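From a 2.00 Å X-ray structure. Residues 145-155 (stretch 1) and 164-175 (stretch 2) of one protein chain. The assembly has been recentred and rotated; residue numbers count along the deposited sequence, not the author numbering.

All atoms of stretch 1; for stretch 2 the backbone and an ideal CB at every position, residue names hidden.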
ATOM      1  N   CYS A 145       1.472  12.269  -2.639  1.00 18.81           N
ATOM      2  CA  CYS A 145       1.738  13.571  -3.263  1.00 20.52           C
ATOM      3  C   CYS A 145       0.591  14.525  -2.915  1.00 20.26           C
ATOM      4  O   CYS A 145      -0.554  14.310  -3.317  1.00 22.00           O
ATOM      5  CB  CYS A 145       1.868  13.412  -4.801  1.00 19.13           C
ATOM      6  SG  CYS A 145       0.818  12.072  -5.463  1.00 24.28           S
ATOM      7  N   GLY A 146       0.895  15.567  -2.149  1.00 19.51           N
ATOM      8  CA  GLY A 146      -0.128  16.528  -1.774  1.00 18.69           C
ATOM      9  C   GLY A 146      -0.007  17.791  -2.607  1.00 20.85           C
ATOM     10  O   GLY A 146       0.959  17.942  -3.358  1.00 19.86           O
ATOM     11  N   PRO A 147      -0.972  18.715  -2.507  1.00 21.96           N
ATOM     12  CA  PRO A 147      -0.934  19.965  -3.272  1.00 22.85           C
ATOM     13  C   PRO A 147       0.226  20.845  -2.821  1.00 22.81           C
ATOM     14  O   PRO A 147       0.908  21.478  -3.628  1.00 22.61           O
ATOM     15  CB  PRO A 147      -2.269  20.630  -2.931  1.00 23.62           C
ATOM     16  CG  PRO A 147      -3.139  19.497  -2.439  1.00 24.24           C
ATOM     17  CD  PRO A 147      -2.170  18.665  -1.652  1.00 23.01           C
ATOM     18  N   ASP A 148       0.424  20.858  -1.508  1.00 23.13           N
ATOM     19  CA  ASP A 148       1.426  21.676  -0.843  1.00 23.75           C
ATOM     20  C   ASP A 148       2.787  21.045  -0.582  1.00 24.16           C
ATOM     21  O   ASP A 148       3.782  21.759  -0.481  1.00 23.47           O
ATOM     22  CB  ASP A 148       0.834  22.169   0.474  1.00 25.36           C
ATOM     23  CG  ASP A 148       0.399  21.027   1.377  1.00 28.60           C
ATOM     24  OD1 ASP A 148       0.147  19.914   0.859  1.00 27.99           O
ATOM     25  OD2 ASP A 148       0.296  21.241   2.600  1.00 32.92           O
ATOM     26  N   ALA A 149       2.845  19.723  -0.457  1.00 23.30           N
ATOM     27  CA  ALA A 149       4.123  19.060  -0.194  1.00 22.42           C
ATOM     28  C   ALA A 149       4.018  17.552  -0.393  1.00 21.50           C
ATOM     29  O   ALA A 149       2.978  17.047  -0.804  1.00 21.61           O
ATOM     30  CB  ALA A 149       4.584  19.366   1.236  1.00 22.65           C
ATOM     31  N   ILE A 150       5.107  16.845  -0.112  1.00 20.62           N
ATOM     32  CA  ILE A 150       5.131  15.395  -0.235  1.00 20.81           C
ATOM     33  C   ILE A 150       5.059  14.876   1.196  1.00 19.84           C
ATOM     34  O   ILE A 150       5.841  15.295   2.047  1.00 22.24           O
ATOM     35  CB  ILE A 150       6.433  14.910  -0.909  1.00 20.42           C
ATOM     36  CG1 ILE A 150       6.523  15.471  -2.330  1.00 20.96           C
ATOM     37  CG2 ILE A 150       6.466  13.390  -0.943  1.00 19.72           C
ATOM     38  CD1 ILE A 150       7.899  15.313  -2.940  1.00 21.09           C
ATOM     39  N   TYR A 151       4.117  13.978   1.461  1.00 18.81           N
ATOM     40  CA  TYR A 151       3.927  13.435   2.800  1.00 18.57           C
ATOM     41  C   TYR A 151       4.358  11.977   2.880  1.00 17.95           C
ATOM     42  O   TYR A 151       4.043  11.183   1.996  1.00 15.24           O
ATOM     43  CB  TYR A 151       2.449  13.536   3.207  1.00 18.90           C
ATOM     44  CG  TYR A 151       1.904  14.942   3.329  1.00 20.55           C
ATOM     45  CD1 TYR A 151       1.870  15.806   2.231  1.00 20.85           C
ATOM     46  CD2 TYR A 151       1.385  15.397   4.543  1.00 20.82           C
ATOM     47  CE1 TYR A 151       1.329  17.090   2.343  1.00 22.99           C
ATOM     48  CE2 TYR A 151       0.844  16.671   4.667  1.00 23.04           C
ATOM     49  CZ  TYR A 151       0.816  17.514   3.565  1.00 25.07           C
ATOM     50  OH  TYR A 151       0.271  18.774   3.689  1.00 27.70           O
ATOM     51  N   ILE A 152       5.053  11.627   3.960  1.00 16.64           N
ATOM     52  CA  ILE A 152       5.538  10.266   4.151  1.00 16.95           C
ATOM     53  C   ILE A 152       5.312   9.822   5.585  1.00 17.26           C
ATOM     54  O   ILE A 152       5.705  10.513   6.516  1.00 18.12           O
ATOM     55  CB  ILE A 152       7.055  10.165   3.851  1.00 16.98           C
ATOM     56  CG1 ILE A 152       7.348  10.733   2.455  1.00 17.08           C
ATOM     57  CG2 ILE A 152       7.507   8.714   3.946  1.00 14.93           C
ATOM     58  CD1 ILE A 152       8.818  10.794   2.109  1.00 17.32           C
ATOM     59  N   SER A 153       4.684   8.665   5.768  1.00 18.06           N
ATOM     60  CA  SER A 153       4.443   8.170   7.115  1.00 17.80           C
ATOM     61  C   SER A 153       5.663   7.400   7.620  1.00 18.89           C
ATOM     62  O   SER A 153       6.472   6.908   6.831  1.00 17.96           O
ATOM     63  CB  SER A 153       3.206   7.270   7.138  1.00 17.60           C
ATOM     64  OG  SER A 153       3.416   6.100   6.372  1.00 14.12           O
ATOM     65  N   ALA A 154       5.795   7.310   8.941  1.00 18.03           N
ATOM     66  CA  ALA A 154       6.914   6.605   9.559  1.00 18.20           C
ATOM     67  C   ALA A 154       6.413   5.808  10.762  1.00 17.64           C
ATOM     68  O   ALA A 154       5.572   6.280  11.524  1.00 17.81           O
ATOM     69  CB  ALA A 154       7.998   7.608   9.985  1.00 17.79           C
ATOM     70  N   LEU A 155       6.934   4.595  10.926  1.00 18.51           N
ATOM     71  CA  LEU A 155       6.522   3.708  12.008  1.00 20.08           C
ATOM     72  C   LEU A 155       6.904   4.123  13.432  1.00 22.20           C
ATOM     73  O   LEU A 155       6.203   3.783  14.384  1.00 21.68           O
ATOM     74  CB  LEU A 155       7.053   2.298  11.743  1.00 20.36           C
ATOM     75  CG  LEU A 155       6.185   1.251  11.027  1.00 22.64           C
ATOM     76  CD1 LEU A 155       5.224   1.892  10.049  1.00 20.69           C
ATOM     77  CD2 LEU A 155       7.093   0.243  10.358  1.00 19.29           C
ATOM     78  N   UNK A 164       5.052   7.463  16.173  1.00 22.00           N
ATOM     79  CA  UNK A 164       5.460   7.420  14.788  1.00 20.55           C
ATOM     80  C   UNK A 164       4.601   8.525  14.217  1.00 19.57           C
ATOM     81  O   UNK A 164       3.901   9.211  14.980  1.00 17.39           O
ATOM     82  CB  UNK A 164       5.263   6.061  14.114  1.00 20.55           C
ATOM     83  N   UNK A 165       4.612   8.719  12.904  1.00 18.42           N
ATOM     84  CA  UNK A 165       3.783   9.777  12.364  1.00 18.84           C
ATOM     85  C   UNK A 165       4.030  10.088  10.909  1.00 19.55           C
ATOM     86  O   UNK A 165       4.421   9.220  10.143  1.00 19.49           O
ATOM     87  CB  UNK A 165       3.988  11.051  13.186  1.00 18.84           C
ATOM     88  N   UNK A 166       3.806  11.343  10.539  1.00 19.41           N
ATOM     89  CA  UNK A 166       3.961  11.778   9.161  1.00 19.55           C
ATOM     90  C   UNK A 166       4.909  12.966   9.034  1.00 20.19           C
ATOM     91  O   UNK A 166       4.789  13.952   9.767  1.00 19.51           O
ATOM     92  CB  UNK A 166       2.596  12.138   8.572  1.00 19.55           C
ATOM     93  N   UNK A 167       5.854  12.864   8.107  1.00 19.86           N
ATOM     94  CA  UNK A 167       6.790  13.955   7.864  1.00 20.72           C
ATOM     95  C   UNK A 167       6.495  14.488   6.474  1.00 21.07           C
ATOM     96  O   UNK A 167       5.793  13.846   5.688  1.00 19.84           O
ATOM     97  CB  UNK A 167       8.245  13.500   7.995  1.00 20.72           C
ATOM     98  N   UNK A 168       7.040  15.660   6.170  1.00 21.43           N
ATOM     99  CA  UNK A 168       6.825  16.285   4.876  1.00 22.52           C
ATOM    100  C   UNK A 168       8.146  16.589   4.191  1.00 23.87           C
ATOM    101  O   UNK A 168       9.168  16.804   4.853  1.00 24.31           O
ATOM    102  CB  UNK A 168       6.003  17.566   5.032  1.00 22.52           C
ATOM    103  N   UNK A 169       8.119  16.578   2.862  1.00 25.06           N
ATOM    104  CA  UNK A 169       9.296  16.885   2.054  1.00 26.25           C
ATOM    105  C   UNK A 169       8.899  18.049   1.165  1.00 27.41           C
ATOM    106  O   UNK A 169       7.766  18.106   0.672  1.00 25.80           O
ATOM    107  CB  UNK A 169       9.771  15.681   1.239  1.00 26.25           C
ATOM    108  N   UNK A 170       9.838  18.961   0.949  1.00 27.39           N
ATOM    109  CA  UNK A 170       9.595  20.124   0.115  1.00 26.96           C
ATOM    110  C   UNK A 170       9.400  19.706  -1.346  1.00 26.65           C
ATOM    111  O   UNK A 170      10.165  18.892  -1.865  1.00 25.27           O
ATOM    112  CB  UNK A 170      10.751  21.119   0.239  1.00 26.96           C
ATOM    113  N   UNK A 171       8.386  20.270  -2.002  1.00 27.08           N
ATOM    114  CA  UNK A 171       8.082  19.952  -3.403  1.00 29.30           C
ATOM    115  C   UNK A 171       9.197  20.283  -4.391  1.00 31.43           C
ATOM    116  O   UNK A 171       9.266  19.692  -5.473  1.00 31.08           O
ATOM    117  CB  UNK A 171       6.816  20.700  -3.825  1.00 29.30           C
ATOM    118  N   UNK A 172      10.058  21.228  -4.029  1.00 31.81           N
ATOM    119  CA  UNK A 172      11.123  21.654  -4.930  1.00 32.45           C
ATOM    120  C   UNK A 172      12.510  21.099  -4.653  1.00 32.28           C
ATOM    121  O   UNK A 172      13.194  20.657  -5.574  1.00 31.57           O
ATOM    122  CB  UNK A 172      11.205  23.182  -4.901  1.00 32.45           C
ATOM    123  N   UNK A 173      12.923  21.104  -3.390  1.00 32.06           N
ATOM    124  CA  UNK A 173      14.243  20.603  -3.035  1.00 31.54           C
ATOM    125  C   UNK A 173      14.198  19.134  -2.649  1.00 31.15           C
ATOM    126  O   UNK A 173      15.219  18.443  -2.683  1.00 29.25           O
ATOM    127  CB  UNK A 173      14.832  21.427  -1.888  1.00 31.54           C
ATOM    128  N   UNK A 174      13.005  18.666  -2.289  1.00 29.90           N
ATOM    129  CA  UNK A 174      12.806  17.286  -1.867  1.00 29.55           C
ATOM    130  C   UNK A 174      13.478  17.063  -0.518  1.00 30.29           C
ATOM    131  O   UNK A 174      13.654  15.926  -0.087  1.00 31.65           O
ATOM    132  CB  UNK A 174      13.354  16.312  -2.912  1.00 29.55           C
ATOM    133  N   UNK A 175      13.854  18.153   0.142  1.00 29.40           N
ATOM    134  CA  UNK A 175      14.512  18.072   1.444  1.00 29.71           C
ATOM    135  C   UNK A 175      13.451  17.937   2.531  1.00 27.42           C
ATOM    136  O   UNK A 175      12.360  18.487   2.406  1.00 25.33           O
ATOM    137  CB  UNK A 175      15.392  19.298   1.693  1.00 29.71           C
TER

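Stretch 2 runs antiparallel to the strand 150-154, and the backbone pairing fixes which positions share a face. At 164 an ideal CB would lie 2.5 Å from Leu155 O and 2.6 Å from Ala154 O, leaving no room for a side chain; the residue is Gly164. Position 165 pairs with Ala154, its N donating to Ala154 O (3.0 Å) and its O accepting from Ala154 N (2.6 Å). With phi/psi of 170/-150, a CB would be jammed against the preceding carbonyl oxygen, so glycine is called for, and Gly165 is found.

Position 166 lies on the face of Ser153 and Tyr151, its ideal CB 5.3 Å from Tyr151 CD2. A beta-branched or other apolar residue would suit the strand. It is Ile166, whose CG2 meets the edge of the tyrosine ring, 4.0 Å from Tyr151 CD2.

Position 167 turns to the other face, beside Ile152 and Ala154; several aliphatic residues could pack there. Leu167 places CG 4.1 Å from Ile152 CB and CD2 4.4 Å from Ala154 CB, while its N donates to Ile152 O (2.8 Å).

At 168 the CB returns to the Tyr151 face, 4.4 Å from Ala149 CB. A long, flexible apolar chain could cover the ring, although a shorter one would also be tolerated. Met168 sets CG over the ring face, 4.0 Å from the centroid of Tyr151, and carries CE to 3.8 Å from Ala149 CB and 3.6 Å from Tyr151 OH, the hydroxyl that donates to Asp148 OD2.

Position 169 pairs with Ile150, and its CB lies 5.1 Å from Ile152 CD1, favouring an aliphatic residue. Leu169 brings CB to 3.9 Å from Ile150 CB and CD1 to 3.9 Å from Ile152 CD1.

Position 170 points away and stretch 1 sets no preference; Asp170 uses OD2 to accept from the backbone N of 172 and 173, bracing the turn.

At 171 the CB points sideways, but the loop offers the carbonyl oxygen of Gly146, within range of a side chain carrying a donor. Histidine, glutamine or a longer polar chain could serve. His171 donates from NE2 to Gly146 O (2.8 Å) and lays one ring face against Ala149 CA and Ile150 N. A water bridges Asp148 O and His171 N.

Positions 172, 173 and 175 have no contact with stretch 1 to guide a choice; they are Tyr172, Ser173 and Glu175. At 174 phi is positive (69°), which glycine or asparagine would adopt readily, yet Phe174 occupies it, its ring edge reaching Ile150 (CD2 to Ile150 CD1, 3.8 Å).

Stretch 2, residues 164-175: GGILMLDHYSFE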
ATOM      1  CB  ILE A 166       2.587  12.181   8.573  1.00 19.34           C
ATOM      2  CG1 ILE A 166       1.624  10.993   8.671  1.00 19.22           C
ATOM      3  CG2 ILE A 166       2.745  12.662   7.137  1.00 18.66           C
ATOM      4  CD1 ILE A 166       0.155  11.372   8.514  1.00 18.84           C
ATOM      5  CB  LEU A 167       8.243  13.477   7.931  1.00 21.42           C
ATOM      6  CG  LEU A 167       8.700  12.472   6.873  1.00 21.91           C
ATOM      7  CD1 LEU A 167       9.942  12.995   6.169  1.00 22.60           C
ATOM      8  CD2 LEU A 167       8.984  11.139   7.539  1.00 24.37           C
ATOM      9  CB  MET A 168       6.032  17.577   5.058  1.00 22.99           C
ATOM     10  CG  MET A 168       4.608  17.366   5.554  1.00 24.33           C
ATOM     11  SD  MET A 168       3.955  18.846   6.327  1.00 24.98           S
ATOM     12  CE  MET A 168       3.538  19.853   4.900  1.00 23.37           C
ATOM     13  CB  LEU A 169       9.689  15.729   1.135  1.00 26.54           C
ATOM     14  CG  LEU A 169      10.215  14.377   1.596  1.00 28.48           C
ATOM     15  CD1 LEU A 169      10.725  13.653   0.342  1.00 27.95           C
ATOM     16  CD2 LEU A 169      11.334  14.530   2.612  1.00 27.07           C
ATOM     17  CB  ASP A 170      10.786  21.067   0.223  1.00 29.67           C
ATOM     18  CG  ASP A 170      10.538  22.375  -0.458  1.00 31.13           C
ATOM     19  OD1 ASP A 170      10.025  23.300   0.208  1.00 34.84           O
ATOM     20  OD2 ASP A 170      10.840  22.470  -1.666  1.00 32.58           O
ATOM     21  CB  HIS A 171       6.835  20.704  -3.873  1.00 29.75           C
ATOM     22  CG  HIS A 171       5.578  19.894  -3.838  1.00 29.01           C
ATOM     23  ND1 HIS A 171       5.501  18.615  -4.346  1.00 29.17           N
ATOM     24  CD2 HIS A 171       4.334  20.204  -3.406  1.00 28.05           C
ATOM     25  CE1 HIS A 171       4.262  18.171  -4.227  1.00 29.54           C
ATOM     26  NE2 HIS A 171       3.533  19.116  -3.660  1.00 28.59           N
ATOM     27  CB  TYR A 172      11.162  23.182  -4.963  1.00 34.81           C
ATOM     28  CG  TYR A 172       9.830  23.777  -5.349  1.00 35.73           C
ATOM     29  CD1 TYR A 172       9.004  24.371  -4.396  1.00 36.54           C
ATOM     30  CD2 TYR A 172       9.372  23.701  -6.664  1.00 37.43           C
ATOM     31  CE1 TYR A 172       7.751  24.878  -4.745  1.00 38.65           C
ATOM     32  CE2 TYR A 172       8.122  24.197  -7.023  1.00 38.78           C
ATOM     33  CZ  TYR A 172       7.316  24.786  -6.061  1.00 39.67           C
ATOM     34  OH  TYR A 172       6.086  25.287  -6.424  1.00 40.36           O
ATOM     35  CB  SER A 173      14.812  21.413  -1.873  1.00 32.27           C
ATOM     36  OG  SER A 173      14.018  21.245  -0.711  1.00 33.34           O
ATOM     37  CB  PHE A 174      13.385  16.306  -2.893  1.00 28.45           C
ATOM     38  CG  PHE A 174      12.715  16.368  -4.236  1.00 28.03           C
ATOM     39  CD1 PHE A 174      13.459  16.572  -5.391  1.00 27.93           C
ATOM     40  CD2 PHE A 174      11.334  16.237  -4.345  1.00 28.73           C
ATOM     41  CE1 PHE A 174      12.837  16.648  -6.635  1.00 29.08           C
ATOM     42  CE2 PHE A 174      10.703  16.311  -5.582  1.00 28.22           C
ATOM     43  CZ  PHE A 174      11.455  16.517  -6.728  1.00 28.39           C
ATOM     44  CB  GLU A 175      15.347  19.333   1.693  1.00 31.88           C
ATOM     45  CG  GLU A 175      16.494  19.537   0.707  1.00 36.06           C
ATOM     46  CD  GLU A 175      17.732  18.722   1.048  1.00 37.96           C
ATOM     47  OE1 GLU A 175      17.641  17.797   1.885  1.00 38.04           O
ATOM     48  OE2 GLU A 175      18.801  19.005   0.465  1.00 41.01           O
TER
HETATM   49  O   HOH W   1       6.435  22.111  -0.493  1.00 27.56           O
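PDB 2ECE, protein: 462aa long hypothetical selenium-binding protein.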